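CYCLIN domain-containing protein (PDB 6Z3U) probably acts as the cyclin H-type regulatory subunit of the CDK-activating kinase complex, supporting the activity of its cyclin-dependent serine/threonine kinase partner. Local coordinates at residues 20-32 with 225-237. Numbering follows the deposited sequence.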
# COMPACT_ATOMS: atom_id res chain seq x y z
N LEU A 20 -0.79 -15.18 -2.75
CA LEU A 20 -2.00 -15.15 -3.56
C LEU A 20 -1.75 -15.11 -5.06
O LEU A 20 -2.51 -15.71 -5.82
CB LEU A 20 -2.86 -13.94 -3.17
CG LEU A 20 -4.16 -14.18 -2.41
CD1 LEU A 20 -3.99 -15.07 -1.19
CD2 LEU A 20 -4.74 -12.83 -2.00
N TRP A 21 -0.71 -14.42 -5.51
CA TRP A 21 -0.48 -14.19 -6.93
C TRP A 21 0.93 -14.60 -7.33
O TRP A 21 1.60 -13.91 -8.11
CB TRP A 21 -0.75 -12.73 -7.30
CG TRP A 21 -2.17 -12.34 -7.07
CD1 TRP A 21 -2.65 -11.56 -6.06
CD2 TRP A 21 -3.30 -12.71 -7.86
NE1 TRP A 21 -4.01 -11.42 -6.17
CE2 TRP A 21 -4.44 -12.12 -7.27
CE3 TRP A 21 -3.46 -13.49 -9.01
CZ2 TRP A 21 -5.72 -12.28 -7.80
CZ3 TRP A 21 -4.74 -13.65 -9.53
CH2 TRP A 21 -5.85 -13.05 -8.92
N SER A 22 1.40 -15.72 -6.81
CA SER A 22 2.66 -16.33 -7.22
C SER A 22 2.43 -17.83 -7.33
O SER A 22 2.07 -18.47 -6.34
CB SER A 22 3.79 -16.01 -6.24
OG SER A 22 4.16 -14.64 -6.31
N PHE A 23 2.63 -18.37 -8.53
CA PHE A 23 2.39 -19.78 -8.79
C PHE A 23 3.49 -20.31 -9.70
O PHE A 23 4.34 -19.56 -10.19
CB PHE A 23 1.02 -20.01 -9.44
CG PHE A 23 -0.02 -19.02 -9.03
CD1 PHE A 23 -0.75 -19.19 -7.86
CD2 PHE A 23 -0.29 -17.91 -9.82
CE1 PHE A 23 -1.71 -18.27 -7.48
CE2 PHE A 23 -1.25 -16.99 -9.45
CZ PHE A 23 -1.96 -17.17 -8.28
N SER A 24 3.45 -21.62 -9.93
CA SER A 24 4.30 -22.24 -10.93
C SER A 24 3.63 -22.18 -12.30
O SER A 24 2.40 -22.09 -12.39
CB SER A 24 4.57 -23.70 -10.56
OG SER A 24 3.39 -24.48 -10.68
N PRO A 25 4.41 -22.21 -13.38
CA PRO A 25 3.79 -22.19 -14.71
C PRO A 25 2.74 -23.26 -14.90
O PRO A 25 1.75 -23.03 -15.61
CB PRO A 25 4.99 -22.38 -15.65
CG PRO A 25 6.16 -21.87 -14.88
CD PRO A 25 5.88 -22.22 -13.45
N SER A 26 2.92 -24.43 -14.29
CA SER A 26 1.91 -25.48 -14.39
C SER A 26 0.64 -25.08 -13.65
O SER A 26 -0.47 -25.31 -14.14
CB SER A 26 2.45 -26.80 -13.85
OG SER A 26 1.54 -27.86 -14.06
N GLN A 27 0.78 -24.47 -12.47
CA GLN A 27 -0.38 -23.98 -11.74
C GLN A 27 -1.09 -22.87 -12.50
O GLN A 27 -2.33 -22.81 -12.52
CB GLN A 27 0.05 -23.50 -10.35
CG GLN A 27 0.36 -24.62 -9.37
CD GLN A 27 1.07 -24.11 -8.13
OE1 GLN A 27 2.17 -24.56 -7.81
NE2 GLN A 27 0.45 -23.18 -7.42
N LEU A 28 -0.33 -21.98 -13.13
CA LEU A 28 -0.93 -20.87 -13.86
C LEU A 28 -1.77 -21.37 -15.03
O LEU A 28 -2.90 -20.90 -15.24
CB LEU A 28 0.16 -19.92 -14.37
CG LEU A 28 -0.24 -18.46 -14.54
CD1 LEU A 28 -0.47 -17.81 -13.19
CD2 LEU A 28 0.83 -17.70 -15.32
N ALA A 29 -1.26 -22.34 -15.79
CA ALA A 29 -2.01 -22.85 -16.92
C ALA A 29 -3.30 -23.52 -16.46
O ALA A 29 -4.38 -23.26 -17.01
CB ALA A 29 -1.15 -23.83 -17.72
N SER A 30 -3.22 -24.37 -15.44
CA SER A 30 -4.40 -25.08 -14.96
C SER A 30 -5.49 -24.11 -14.53
O SER A 30 -6.67 -24.32 -14.83
CB SER A 30 -4.02 -26.02 -13.82
OG SER A 30 -3.20 -27.08 -14.29
N MET A 31 -5.12 -23.05 -13.81
CA MET A 31 -6.11 -22.04 -13.42
C MET A 31 -6.76 -21.40 -14.64
O MET A 31 -7.99 -21.31 -14.72
CB MET A 31 -5.45 -20.98 -12.54
CG MET A 31 -5.28 -21.41 -11.10
SD MET A 31 -4.73 -20.08 -10.01
CE MET A 31 -2.97 -20.10 -10.34
N ARG A 32 -5.95 -20.96 -15.60
CA ARG A 32 -6.48 -20.30 -16.78
C ARG A 32 -7.36 -21.23 -17.60
O ARG A 32 -8.40 -20.81 -18.13
CB ARG A 32 -5.33 -19.77 -17.63
CG ARG A 32 -4.68 -18.51 -17.11
CD ARG A 32 -3.38 -18.25 -17.84
NE ARG A 32 -2.90 -16.88 -17.72
CZ ARG A 32 -1.65 -16.50 -17.96
NH1 ARG A 32 -0.75 -17.41 -18.32
NH2 ARG A 32 -1.30 -15.23 -17.85
N PRO A 225 8.35 -7.51 -18.51
CA PRO A 225 7.72 -8.33 -17.47
C PRO A 225 6.26 -8.02 -17.24
O PRO A 225 5.59 -8.76 -16.50
CB PRO A 225 8.56 -8.00 -16.23
CG PRO A 225 8.95 -6.57 -16.44
CD PRO A 225 9.11 -6.38 -17.94
N LEU A 226 5.73 -6.95 -17.84
CA LEU A 226 4.32 -6.61 -17.73
C LEU A 226 3.48 -7.31 -18.79
O LEU A 226 2.29 -7.56 -18.56
CB LEU A 226 4.13 -5.10 -17.85
CG LEU A 226 4.97 -4.25 -16.89
CD1 LEU A 226 4.73 -2.77 -17.15
CD2 LEU A 226 4.67 -4.60 -15.44
N ILE A 227 4.08 -7.63 -19.94
CA ILE A 227 3.36 -8.32 -21.00
C ILE A 227 3.49 -9.84 -20.89
O ILE A 227 2.67 -10.56 -21.47
CB ILE A 227 3.88 -7.86 -22.38
CG1 ILE A 227 3.71 -6.34 -22.53
CG2 ILE A 227 3.14 -8.56 -23.50
CD1 ILE A 227 2.28 -5.85 -22.37
N THR A 228 4.48 -10.33 -20.15
CA THR A 228 4.69 -11.75 -19.93
C THR A 228 4.29 -12.10 -18.50
O THR A 228 3.90 -11.24 -17.71
CB THR A 228 6.14 -12.13 -20.22
OG1 THR A 228 6.25 -13.55 -20.37
CG2 THR A 228 7.05 -11.67 -19.08
N ASP A 229 4.41 -13.39 -18.16
CA ASP A 229 4.06 -13.88 -16.83
C ASP A 229 5.21 -13.77 -15.83
O ASP A 229 5.30 -14.59 -14.91
CB ASP A 229 3.58 -15.34 -16.93
CG ASP A 229 2.32 -15.48 -17.75
OD1 ASP A 229 1.60 -14.48 -17.92
OD2 ASP A 229 2.05 -16.60 -18.23
N ALA A 230 6.07 -12.77 -15.98
CA ALA A 230 7.24 -12.67 -15.11
C ALA A 230 6.84 -12.52 -13.64
O ALA A 230 7.42 -13.18 -12.77
CB ALA A 230 8.12 -11.49 -15.55
N TYR A 231 5.86 -11.66 -13.36
CA TYR A 231 5.50 -11.39 -11.97
C TYR A 231 5.03 -12.65 -11.25
O TYR A 231 5.23 -12.78 -10.04
CB TYR A 231 4.42 -10.32 -11.90
CG TYR A 231 4.93 -8.90 -12.01
CD1 TYR A 231 5.89 -8.56 -12.95
CD2 TYR A 231 4.43 -7.90 -11.18
CE1 TYR A 231 6.36 -7.26 -13.05
CE2 TYR A 231 4.89 -6.60 -11.28
CZ TYR A 231 5.86 -6.29 -12.21
OH TYR A 231 6.32 -5.00 -12.31
N PHE A 232 4.40 -13.58 -11.97
CA PHE A 232 3.81 -14.75 -11.33
C PHE A 232 4.84 -15.79 -10.91
O PHE A 232 4.56 -16.59 -10.01
CB PHE A 232 2.79 -15.41 -12.26
CG PHE A 232 1.65 -14.51 -12.67
CD1 PHE A 232 0.81 -13.96 -11.72
CD2 PHE A 232 1.42 -14.24 -14.01
CE1 PHE A 232 -0.23 -13.14 -12.10
CE2 PHE A 232 0.38 -13.42 -14.39
CZ PHE A 232 -0.45 -12.87 -13.43
N HIS A 233 6.01 -15.80 -11.54
CA HIS A 233 7.01 -16.83 -11.28
C HIS A 233 8.31 -16.31 -10.69
O HIS A 233 9.15 -17.12 -10.30
CB HIS A 233 7.33 -17.58 -12.59
CG HIS A 233 6.11 -17.97 -13.37
ND1 HIS A 233 5.12 -18.77 -12.85
CD2 HIS A 233 5.73 -17.67 -14.63
CE1 HIS A 233 4.18 -18.94 -13.76
NE2 HIS A 233 4.52 -18.28 -14.85
N PHE A 234 8.50 -14.99 -10.62
CA PHE A 234 9.76 -14.43 -10.17
C PHE A 234 9.51 -13.23 -9.27
O PHE A 234 8.46 -12.57 -9.35
CB PHE A 234 10.64 -14.02 -11.36
CG PHE A 234 10.89 -15.14 -12.33
CD1 PHE A 234 11.82 -16.12 -12.05
CD2 PHE A 234 10.18 -15.21 -13.52
CE1 PHE A 234 12.05 -17.15 -12.95
CE2 PHE A 234 10.41 -16.23 -14.42
CZ PHE A 234 11.34 -17.21 -14.13
N THR A 235 10.46 -12.96 -8.42
CA THR A 235 10.46 -11.88 -7.45
C THR A 235 10.97 -10.59 -8.09
O THR A 235 11.79 -10.64 -9.01
CB THR A 235 11.35 -12.26 -6.26
OG1 THR A 235 10.84 -13.46 -5.66
CG2 THR A 235 11.39 -11.16 -5.22
N PRO A 236 10.51 -9.42 -7.63
CA PRO A 236 11.03 -8.17 -8.20
C PRO A 236 12.55 -8.11 -8.26
O PRO A 236 13.10 -7.59 -9.24
CB PRO A 236 10.45 -7.10 -7.26
CG PRO A 236 9.14 -7.68 -6.85
CD PRO A 236 9.37 -9.17 -6.73
N SER A 237 13.24 -8.62 -7.24
CA SER A 237 14.70 -8.68 -7.31
C SER A 237 15.13 -9.60 -8.45
O SER A 237 16.05 -9.28 -9.21
CB SER A 237 15.28 -9.17 -5.99
OG SER A 237 14.86 -10.50 -5.70
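The long helix 25-48 near the N-terminus of this cyclin, with the loop that leads into it, packs through F23, P25, L28 and R32 against D229, F232 and H233, on and beside the weakly bonded helical turn 230-233 of the cyclin C-terminal region. Two hydrogen bonds join F23 to F232 and H233. F23 N donates to F232 O at 3.0 Å, and H233 ND1 returns a bond to F23 O at 2.9 Å, lying above the carbonyl plane while the oxygen sits near the plane of the imidazole. Histidine suits this place because it offers an N-H at its edge and a flat face to its neighbours: P25 CG makes a CH-pi contact over one face, 3.8 Å from the ring centroid, and F232 CB covers the other. L28, with CG anti to its backbone N (chi1 -152°), places CD1 over one face of the F232 ring, a CH-pi contact 4.2 Å from the centroid, the two side chains meeting at about a right angle. One helical turn later, R32 forms an end-on salt bridge with D229 through two hydrogen bonds: NH1 meets OD2 on its syn side at 2.9 Å and NH2 meets OD1 from above the carboxylate at 3.0 Å, both oxygens near the guanidinium plane. Arginine fits because its extended chain carries two N-H donors to two oxygens. A leucine in place of R32 would probably leave the D229 carboxylate without its charged mate and free to turn. S24 OG, which N-caps the helix by accepting from Q27 N, also bonds E67 of the RING-type domain-containing protein chain. The arrangement is consistent with the cyclin H fold, whose N-terminal helix packs against the cyclin boxes.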